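Local coordinates for periplasmic binding protein/LacI transcriptional regulator (Shewanella sp. ANA-3, PDB 5OCP) that binds alpha- and beta-L-arabinofuranose and, as the periplasmic component of an ABC transporter, probably delivers the sugar for uptake, at residues 120-125 and 216-221; 198-203 and 235-240; 83-88 and 249-254. All coordinates share one frame; numbering follows the deposited sequence.

Interaction 1: residues 120-125 and 216-221; sequences DKTQGN and DILIVS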
loop_
_atom_site.group_PDB
_atom_site.type_symbol
_atom_site.label_atom_id
_atom_site.label_comp_id
_atom_site.label_asym_id
_atom_site.label_seq_id
_atom_site.Cartn_x
_atom_site.Cartn_y
_atom_site.Cartn_z
ATOM N N ASP A 120 -20.726 -8.997 -4.746
ATOM C CA ASP A 120 -21.304 -9.410 -6.019
ATOM C C ASP A 120 -21.016 -10.885 -6.267
ATOM O O ASP A 120 -21.913 -11.647 -6.637
ATOM C CB ASP A 120 -20.765 -8.574 -7.173
ATOM C CG ASP A 120 -21.167 -7.140 -7.135
ATOM O OD1 ASP A 120 -22.094 -6.731 -6.391
ATOM O OD2 ASP A 120 -20.467 -6.356 -7.871
ATOM N N LYS A 121 -19.803 -11.327 -5.935
ATOM C CA LYS A 121 -19.299 -12.659 -6.162
ATOM C C LYS A 121 -20.089 -13.659 -5.325
ATOM O O LYS A 121 -20.338 -14.767 -5.790
ATOM C CB LYS A 121 -17.830 -12.738 -5.756
ATOM C CG LYS A 121 -17.168 -14.101 -5.904
ATOM C CD LYS A 121 -17.079 -14.659 -7.292
ATOM C CE LYS A 121 -16.248 -15.938 -7.316
ATOM N NZ LYS A 121 -16.137 -16.342 -8.742
ATOM N N THR A 122 -20.420 -13.267 -4.095
ATOM C CA THR A 122 -21.003 -14.166 -3.112
ATOM C C THR A 122 -22.490 -13.906 -2.937
ATOM O O THR A 122 -23.095 -14.478 -2.010
ATOM C CB THR A 122 -20.279 -13.985 -1.764
ATOM O OG1 THR A 122 -20.501 -12.651 -1.289
ATOM C CG2 THR A 122 -18.853 -14.216 -1.917
ATOM N N GLN A 123 -23.084 -13.050 -3.793
ATOM C CA GLN A 123 -24.423 -12.609 -3.644
ATOM C C GLN A 123 -24.745 -12.122 -2.215
ATOM O O GLN A 123 -25.838 -12.379 -1.691
ATOM C CB GLN A 123 -25.386 -13.732 -4.150
ATOM C CG GLN A 123 -25.039 -14.129 -5.602
ATOM C CD GLN A 123 -25.955 -15.137 -6.296
ATOM O OE1 GLN A 123 -26.237 -15.002 -7.498
ATOM N NE2 GLN A 123 -26.315 -16.188 -5.606
ATOM N N GLY A 124 -23.798 -11.454 -1.522
ATOM C CA GLY A 124 -24.049 -10.870 -0.244
ATOM C C GLY A 124 -24.068 -11.846 0.935
ATOM O O GLY A 124 -24.412 -11.433 2.018
ATOM N N ASN A 125 -23.651 -13.063 0.704
ATOM C CA ASN A 125 -23.678 -14.151 1.723
ATOM C C ASN A 125 -22.292 -14.637 1.965
ATOM O O ASN A 125 -21.760 -15.466 1.192
ATOM C CB ASN A 125 -24.548 -15.291 1.179
ATOM C CG ASN A 125 -26.026 -14.971 1.287
ATOM O OD1 ASN A 125 -26.627 -14.308 0.395
ATOM N ND2 ASN A 125 -26.625 -15.388 2.397
ATOM N N ASP A 216 -12.561 -22.774 -2.417
ATOM C CA ASP A 216 -13.286 -23.014 -1.131
ATOM C C ASP A 216 -13.306 -21.711 -0.246
ATOM O O ASP A 216 -14.337 -21.362 0.354
ATOM C CB ASP A 216 -12.660 -24.125 -0.309
ATOM C CG ASP A 216 -12.693 -25.486 -0.976
ATOM O OD1 ASP A 216 -13.602 -25.665 -1.805
ATOM O OD2 ASP A 216 -11.769 -26.312 -0.612
ATOM N N ILE A 217 -12.158 -21.046 -0.132
ATOM C CA ILE A 217 -12.072 -19.782 0.562
ATOM C C ILE A 217 -11.567 -18.757 -0.531
ATOM O O ILE A 217 -10.490 -18.917 -1.027
ATOM C CB ILE A 217 -11.091 -19.890 1.693
ATOM C CG1 ILE A 217 -11.628 -20.921 2.708
ATOM C CG2 ILE A 217 -10.914 -18.576 2.408
ATOM C CD1 ILE A 217 -10.707 -21.072 3.869
ATOM N N LEU A 218 -12.383 -17.762 -0.771
ATOM C CA LEU A 218 -12.059 -16.669 -1.714
ATOM C C LEU A 218 -11.028 -15.794 -1.078
ATOM O O LEU A 218 -10.956 -15.682 0.150
ATOM C CB LEU A 218 -13.272 -15.854 -2.061
ATOM C CG LEU A 218 -14.468 -16.591 -2.700
ATOM C CD1 LEU A 218 -15.611 -15.631 -2.843
ATOM C CD2 LEU A 218 -14.014 -17.264 -3.978
ATOM N N ILE A 219 -10.143 -15.202 -1.896
ATOM C CA ILE A 219 -9.099 -14.344 -1.350
ATOM C C ILE A 219 -9.154 -13.032 -2.169
ATOM O O ILE A 219 -9.015 -13.069 -3.374
ATOM C CB ILE A 219 -7.741 -15.014 -1.437
ATOM C CG1 ILE A 219 -7.782 -16.288 -0.577
ATOM C CG2 ILE A 219 -6.678 -14.037 -0.960
ATOM C CD1 ILE A 219 -6.515 -17.069 -0.550
ATOM N N VAL A 220 -9.420 -11.939 -1.446
ATOM C CA VAL A 220 -9.466 -10.596 -2.034
ATOM C C VAL A 220 -8.514 -9.666 -1.303
ATOM O O VAL A 220 -8.308 -9.798 -0.105
ATOM C CB VAL A 220 -10.856 -10.078 -2.101
ATOM C CG1 VAL A 220 -11.771 -11.017 -2.838
ATOM C CG2 VAL A 220 -11.420 -9.739 -0.717
ATOM N N SER A 221 -7.943 -8.692 -2.004
ATOM C CA SER A 221 -6.794 -7.993 -1.470
ATOM C C SER A 221 -6.579 -6.663 -2.207
ATOM O O SER A 221 -7.387 -6.277 -3.093
ATOM C CB SER A 221 -5.593 -8.930 -1.728
ATOM O OG SER A 221 -4.424 -8.468 -1.112
#

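Interaction 2: residues 198-203 and 235-240; sequences MALGAV and GDVNAT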
loop_
_atom_site.group_PDB
_atom_site.type_symbol
_atom_site.label_atom_id
_atom_site.label_comp_id
_atom_site.label_asym_id
_atom_site.label_seq_id
_atom_site.Cartn_x
_atom_site.Cartn_y
_atom_site.Cartn_z
ATOM N N MET A 198 0.192 -10.291 2.652
ATOM C CA MET A 198 -0.414 -11.078 3.697
ATOM C C MET A 198 -1.288 -12.148 3.020
ATOM O O MET A 198 -1.432 -13.261 3.548
ATOM C CB MET A 198 -1.272 -10.285 4.660
ATOM C CG MET A 198 -0.496 -9.287 5.507
ATOM S SD MET A 198 -1.487 -8.343 6.650
ATOM C CE MET A 198 -2.573 -7.495 5.513
ATOM N N ALA A 199 -1.924 -11.791 1.902
ATOM C CA ALA A 199 -2.844 -12.688 1.209
ATOM C C ALA A 199 -2.087 -13.927 0.722
ATOM O O ALA A 199 -2.623 -15.059 0.853
ATOM C CB ALA A 199 -3.449 -11.997 0.078
ATOM N N LEU A 200 -0.885 -13.725 0.237
ATOM C CA LEU A 200 -0.115 -14.828 -0.257
ATOM C C LEU A 200 0.335 -15.717 0.857
ATOM O O LEU A 200 0.475 -16.999 0.645
ATOM C CB LEU A 200 1.016 -14.369 -1.105
ATOM C CG LEU A 200 0.531 -13.690 -2.408
ATOM C CD1 LEU A 200 1.649 -12.972 -3.122
ATOM C CD2 LEU A 200 -0.184 -14.592 -3.370
ATOM N N GLY A 201 0.619 -15.162 2.003
ATOM C CA GLY A 201 0.842 -16.013 3.209
ATOM C C GLY A 201 -0.386 -16.793 3.575
ATOM O O GLY A 201 -0.305 -17.994 3.957
ATOM N N ALA A 202 -1.558 -16.151 3.552
ATOM C CA ALA A 202 -2.802 -16.826 3.852
ATOM C C ALA A 202 -3.034 -18.047 2.927
ATOM O O ALA A 202 -3.569 -19.083 3.385
ATOM C CB ALA A 202 -4.021 -15.902 3.824
ATOM N N VAL A 203 -2.654 -17.943 1.655
ATOM C CA VAL A 203 -2.818 -18.973 0.688
ATOM C C VAL A 203 -2.098 -20.221 1.224
ATOM O O VAL A 203 -2.663 -21.284 1.176
ATOM C CB VAL A 203 -2.225 -18.605 -0.647
ATOM C CG1 VAL A 203 -2.018 -19.838 -1.535
ATOM C CG2 VAL A 203 -3.130 -17.575 -1.361
ATOM N N GLY A 235 -5.185 -19.756 -10.087
ATOM C CA GLY A 235 -6.408 -20.123 -9.393
ATOM C C GLY A 235 -6.401 -20.070 -7.841
ATOM O O GLY A 235 -7.427 -20.351 -7.245
ATOM N N ASP A 236 -5.325 -19.603 -7.230
ATOM C CA ASP A 236 -5.152 -19.625 -5.752
ATOM C C ASP A 236 -5.696 -18.413 -5.010
ATOM O O ASP A 236 -5.911 -18.447 -3.787
ATOM C CB ASP A 236 -3.677 -19.780 -5.412
ATOM C CG ASP A 236 -3.134 -21.232 -5.668
ATOM O OD1 ASP A 236 -3.976 -22.157 -5.704
ATOM O OD2 ASP A 236 -1.906 -21.368 -5.739
ATOM N N VAL A 237 -5.905 -17.312 -5.737
ATOM C CA VAL A 237 -6.554 -16.092 -5.164
ATOM C C VAL A 237 -7.509 -15.489 -6.194
ATOM O O VAL A 237 -7.497 -15.906 -7.349
ATOM C CB VAL A 237 -5.488 -15.059 -4.787
ATOM C CG1 VAL A 237 -4.548 -15.603 -3.737
ATOM C CG2 VAL A 237 -4.752 -14.543 -5.998
ATOM N N ASN A 238 -8.365 -14.569 -5.775
ATOM C CA ASN A 238 -9.475 -14.182 -6.637
ATOM C C ASN A 238 -9.417 -12.801 -7.221
ATOM O O ASN A 238 -9.709 -12.660 -8.391
ATOM C CB ASN A 238 -10.738 -14.367 -5.939
ATOM C CG ASN A 238 -10.934 -15.827 -5.539
ATOM O OD1 ASN A 238 -10.503 -16.246 -4.461
ATOM N ND2 ASN A 238 -11.505 -16.634 -6.461
ATOM N N ALA A 239 -9.095 -11.804 -6.395
ATOM C CA ALA A 239 -9.256 -10.352 -6.817
ATOM C C ALA A 239 -8.329 -9.468 -6.052
ATOM O O ALA A 239 -8.001 -9.741 -4.889
ATOM C CB ALA A 239 -10.682 -9.835 -6.699
ATOM N N THR A 240 -7.821 -8.411 -6.710
ATOM C CA THR A 240 -7.055 -7.388 -6.040
ATOM C C THR A 240 -7.297 -6.059 -6.704
ATOM O O THR A 240 -7.726 -6.006 -7.849
ATOM C CB THR A 240 -5.562 -7.738 -6.015
ATOM O OG1 THR A 240 -4.825 -6.823 -5.218
ATOM C CG2 THR A 240 -4.961 -7.714 -7.428
#

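Interaction 3: residues 83-88 and 249-254; sequences PVVIVD and GPAFDA. With FUB (beta-L-arabinofuranose), chain J; AHR (alpha-L-arabinofuranose), chain I.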
loop_
_atom_site.group_PDB
_atom_site.type_symbol
_atom_site.label_atom_id
_atom_site.label_comp_id
_atom_site.label_asym_id
_atom_site.label_seq_id
_atom_site.Cartn_x
_atom_site.Cartn_y
_atom_site.Cartn_z
ATOM N N PRO A 83 10.306 22.596 0.579
ATOM C CA PRO A 83 8.932 22.059 0.421
ATOM C C PRO A 83 8.893 20.548 0.729
ATOM O O PRO A 83 9.845 19.796 0.361
ATOM C CB PRO A 83 8.650 22.336 -1.049
ATOM C CG PRO A 83 9.983 22.362 -1.730
ATOM C CD PRO A 83 10.877 22.991 -0.717
ATOM N N VAL A 84 7.761 20.106 1.261
ATOM C CA VAL A 84 7.599 18.725 1.618
ATOM C C VAL A 84 6.377 18.158 0.804
ATOM O O VAL A 84 5.362 18.747 0.815
ATOM C CB VAL A 84 7.350 18.578 3.103
ATOM C CG1 VAL A 84 7.048 17.144 3.448
ATOM C CG2 VAL A 84 8.566 19.015 3.897
ATOM N N VAL A 85 6.555 17.014 0.144
ATOM C CA VAL A 85 5.429 16.338 -0.477
ATOM C C VAL A 85 5.213 15.030 0.284
ATOM O O VAL A 85 6.180 14.290 0.579
ATOM C CB VAL A 85 5.726 16.043 -1.886
ATOM C CG1 VAL A 85 4.564 15.247 -2.507
ATOM C CG2 VAL A 85 5.951 17.355 -2.651
ATOM N N ILE A 86 3.950 14.773 0.636
ATOM C CA ILE A 86 3.617 13.522 1.259
ATOM C C ILE A 86 3.164 12.594 0.186
ATOM O O ILE A 86 2.420 12.989 -0.716
ATOM C CB ILE A 86 2.455 13.744 2.265
ATOM C CG1 ILE A 86 2.767 14.819 3.295
ATOM C CG2 ILE A 86 2.044 12.443 2.951
ATOM C CD1 ILE A 86 4.018 14.528 4.127
ATOM N N VAL A 87 3.565 11.308 0.242
ATOM C CA VAL A 87 3.154 10.313 -0.713
ATOM C C VAL A 87 2.683 9.032 0.020
ATOM O O VAL A 87 3.128 8.722 1.105
ATOM C CB VAL A 87 4.246 9.901 -1.690
ATOM C CG1 VAL A 87 4.604 11.105 -2.571
ATOM C CG2 VAL A 87 5.481 9.372 -0.983
ATOM N N ASP A 88 1.752 8.364 -0.615
ATOM C CA ASP A 88 1.316 7.014 -0.222
ATOM C C ASP A 88 0.405 7.145 0.968
ATOM O O ASP A 88 -0.805 7.394 0.767
ATOM C CB ASP A 88 2.528 6.065 -0.123
ATOM C CG ASP A 88 2.213 4.774 0.666
ATOM O OD1 ASP A 88 1.027 4.324 0.644
ATOM O OD2 ASP A 88 3.129 4.234 1.374
ATOM N N GLY A 249 6.289 10.481 -9.764
ATOM C CA GLY A 249 6.110 11.373 -10.873
ATOM C C GLY A 249 5.344 12.611 -10.554
ATOM O O GLY A 249 5.883 13.716 -10.705
ATOM N N PRO A 250 4.083 12.466 -10.091
ATOM C CA PRO A 250 3.371 13.653 -9.676
ATOM C C PRO A 250 4.002 14.407 -8.528
ATOM O O PRO A 250 3.789 15.626 -8.408
ATOM C CB PRO A 250 1.933 13.142 -9.306
ATOM C CG PRO A 250 1.836 11.805 -9.919
ATOM C CD PRO A 250 3.243 11.262 -10.089
ATOM N N ALA A 251 4.684 13.699 -7.622
ATOM C CA ALA A 251 5.451 14.395 -6.583
ATOM C C ALA A 251 6.573 15.330 -7.173
ATOM O O ALA A 251 6.644 16.482 -6.797
ATOM C CB ALA A 251 6.080 13.411 -5.605
ATOM N N PHE A 252 7.297 14.804 -8.118
ATOM C CA PHE A 252 8.383 15.584 -8.796
ATOM C C PHE A 252 7.805 16.756 -9.641
ATOM O O PHE A 252 8.375 17.860 -9.692
ATOM C CB PHE A 252 9.211 14.625 -9.606
ATOM C CG PHE A 252 9.990 13.622 -8.816
ATOM C CD1 PHE A 252 10.782 13.967 -7.714
ATOM C CD2 PHE A 252 9.985 12.317 -9.206
ATOM C CE1 PHE A 252 11.485 12.998 -7.024
ATOM C CE2 PHE A 252 10.648 11.330 -8.492
ATOM C CZ PHE A 252 11.465 11.662 -7.433
ATOM N N ASP A 253 6.610 16.569 -10.221
ATOM C CA ASP A 253 5.918 17.648 -10.947
ATOM C C ASP A 253 5.514 18.769 -10.053
ATOM O O ASP A 253 5.693 19.947 -10.390
ATOM C CB ASP A 253 4.637 17.140 -11.610
ATOM C CG ASP A 253 4.894 16.204 -12.780
ATOM O OD1 ASP A 253 5.949 16.292 -13.434
ATOM O OD2 ASP A 253 3.982 15.382 -13.058
ATOM N N ALA A 254 4.930 18.429 -8.907
ATOM C CA ALA A 254 4.585 19.404 -7.920
ATOM C C ALA A 254 5.809 20.147 -7.404
ATOM O O ALA A 254 5.752 21.394 -7.294
ATOM C CB ALA A 254 3.866 18.767 -6.758
HETATM O O5 FUB J . 0.762 2.170 2.026
HETATM C C5 FUB J . 0.602 1.190 1.048
HETATM C C4 FUB J . 0.619 -0.195 1.674
HETATM O O4 FUB J . 1.759 -0.393 2.475
HETATM C C3 FUB J . 0.581 -1.306 0.614
HETATM O O3 FUB J . -0.748 -1.520 0.250
HETATM C C2 FUB J . 1.218 -2.448 1.396
HETATM O O2 FUB J . 1.797 -3.452 0.596
HETATM C C1 FUB J . 2.178 -1.767 2.373
HETATM O O1 FUB J . 3.387 -1.748 1.791
HETATM O O5 AHR I . 0.763 2.171 2.027
HETATM C C5 AHR I . 0.597 1.195 1.046
HETATM C C4 AHR I . 0.609 -0.189 1.670
HETATM O O4 AHR I . 1.761 -0.383 2.455
HETATM C C3 AHR I . 0.564 -1.299 0.603
HETATM O O3 AHR I . -0.763 -1.526 0.253
HETATM C C2 AHR I . 1.266 -2.409 1.368
HETATM O O2 AHR I . 1.802 -3.442 0.595
HETATM C C1 AHR I . 2.379 -1.601 2.012
HETATM O O1 AHR I . 2.845 -2.271 3.069
#

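Interaction 1: residues 120-125 and 216-221
L218 meets K121 and T122 chiefly through one methyl group, CD1, and the route that carbon takes explains the contact. From CB, which points toward the end of helix 107-121, the chain runs to CG with CG anti to the carbonyl carbon (chi1 -58°). The branch carbon makes no close approach itself, but CD1 continues anti to CA (chi2 175°), which sends this methyl straight out from the strand. There L218 CD1 lies 3.7 Å from T122 CG2, the two side chains running side by side with opposite headings, and 3.8 Å from K121 CG. The lysine crosses the leucine obliquely, offering its aliphatic stem rather than its ammonium. The second methyl plays a lesser part: L218 CD2 lies 4.2 Å from K121 CE.

T122 is divided in its loyalties: CG2 faces the leucine, while OG1 turns back to hydrogen-bond with the carbonyl O of L118 in the helix. With OG1 satisfied there, CG2 is the branch presented to the leucine. Around the same leucine, L118 and A190 add further side-chain contacts, and backbone bonds tie L218 to the neighbouring strand 190-193 and to C189 just before it. K121 is exposed to solvent, so its stem lies between the buried leucine and the surface.

The helix end is shaped by a Schellman motif with Q123 as its C-prime residue; the bond from Q123 N to D120 O is weak at 3.4 Å. A type I' turn from T122 to N125 overlaps it, closed by N125 N to T122 O at 3.1 Å. The helix end thus packs on the sheet that the chain is about to enter at strand 126-132, after crossing from the lobe that holds strand 101-104, in the alternating alpha/beta topology of a periplasmic sugar-binding protein.

Interaction 2: residues 198-203 and 235-240
V203 and V237 press methyl on methyl: V203 CG2 stands 3.4 Å from V237 CG1, closer than ordinary van der Waals contact, and the two side chains cross at about a right angle. In V237, CG1 stands beside its own backbone N (chi1 -61°), which turns this methyl toward helix 196-208. The same V203 methyl also rests 3.8 Å from the carbonyl O of D236, while its other branch, CG1, approaches D236 CB at 4.2 Å. A turn earlier in the helix, L200 bends its end inward and adds a looser apolar touch, L200 CD2 to V237 CG1 at 4.5 Å.

The next shell fixes both partners. I219 of strand 218-221 packs against V203 and V237 alike, and Y228, A231 and M232 of helix 226-234 enclose V237 further. The D236 carboxylate is held by a salt bridge from OD2 to K207 NZ, further along helix 196-208, and V237 O accepts a bond from Q278 NE2. Upstream, G235 ends helix 226-234 in a Schellman motif, its positive phi steering the chain toward strand 239-242.

The fit depends on the shape of branched aliphatic groups, and the charge at D236 is met at the border by K207, so complementary shape, with no polar bond between the segments, holds them together.

Interaction 3: residues 83-88 and 249-254
V85 and V87, two residues apart on strand 84-87, both turn their side chains toward A251 of helix 248-259. The apolar contacts converge on one small methyl: A251 CB lies 3.9 Å from V85 CG1 and 4.1 Å from V87 CG1. The V85 branch is swung anti to its own N (chi1 176°), whereas V87 CG1 sits beside the N of its residue. An alanine at this point lets helix and strand come close, the CA atoms of V85 and A251 being 6.4 Å apart. I103 touches V85, and F18 of helix 13-29 touches V87.

Backbone hydrogen bonds place the strand in its sheet, V85 pairing with I60 and I62 on strand 59-62.

The polar contacts begin where the strand ends. D88 OD1 is 2.6 Å from O5 of the sugar, whose position is nearly identical in the two anomers, and its other oxygen, OD2, makes a salt bridge with R15 NH2, which itself hydrogen-bonds the sugar. Exchanging D88 for an alanine would probably leave O5 without this carboxylate and R15 without this counter-charge, so that the arginine could turn more freely. S12, R89, R143 and N195 add hydrogen bonds of their own.

Chemistry thus changes sharply along one strand: hydrocarbon seats it against the helix, and a carboxylate just beyond its end meets the sugar's O5, consistent with a role in recognition.

How the interactions relate
Interactions 1 and 2 belong to one sheet and interaction 3 to the other, so the three sample both lobes, with the sugar in the cleft between. The first two have centres 12 Å apart and touch along neighbouring strands 218-221 and 239-242: I219 N to N238 OD1 at 2.8 Å and A239 N to I219 O at 3.3 Å are probable hydrogen bonds. Interaction 3 lies on the opposite side of the chain's centre from both, its own centre 36 Å from that of interaction 1 and 31 Å from that of interaction 2. Only interaction 3 includes a pocket residue, D88; in interaction 2, the L200 side chain remains about 10 Å from the sugar.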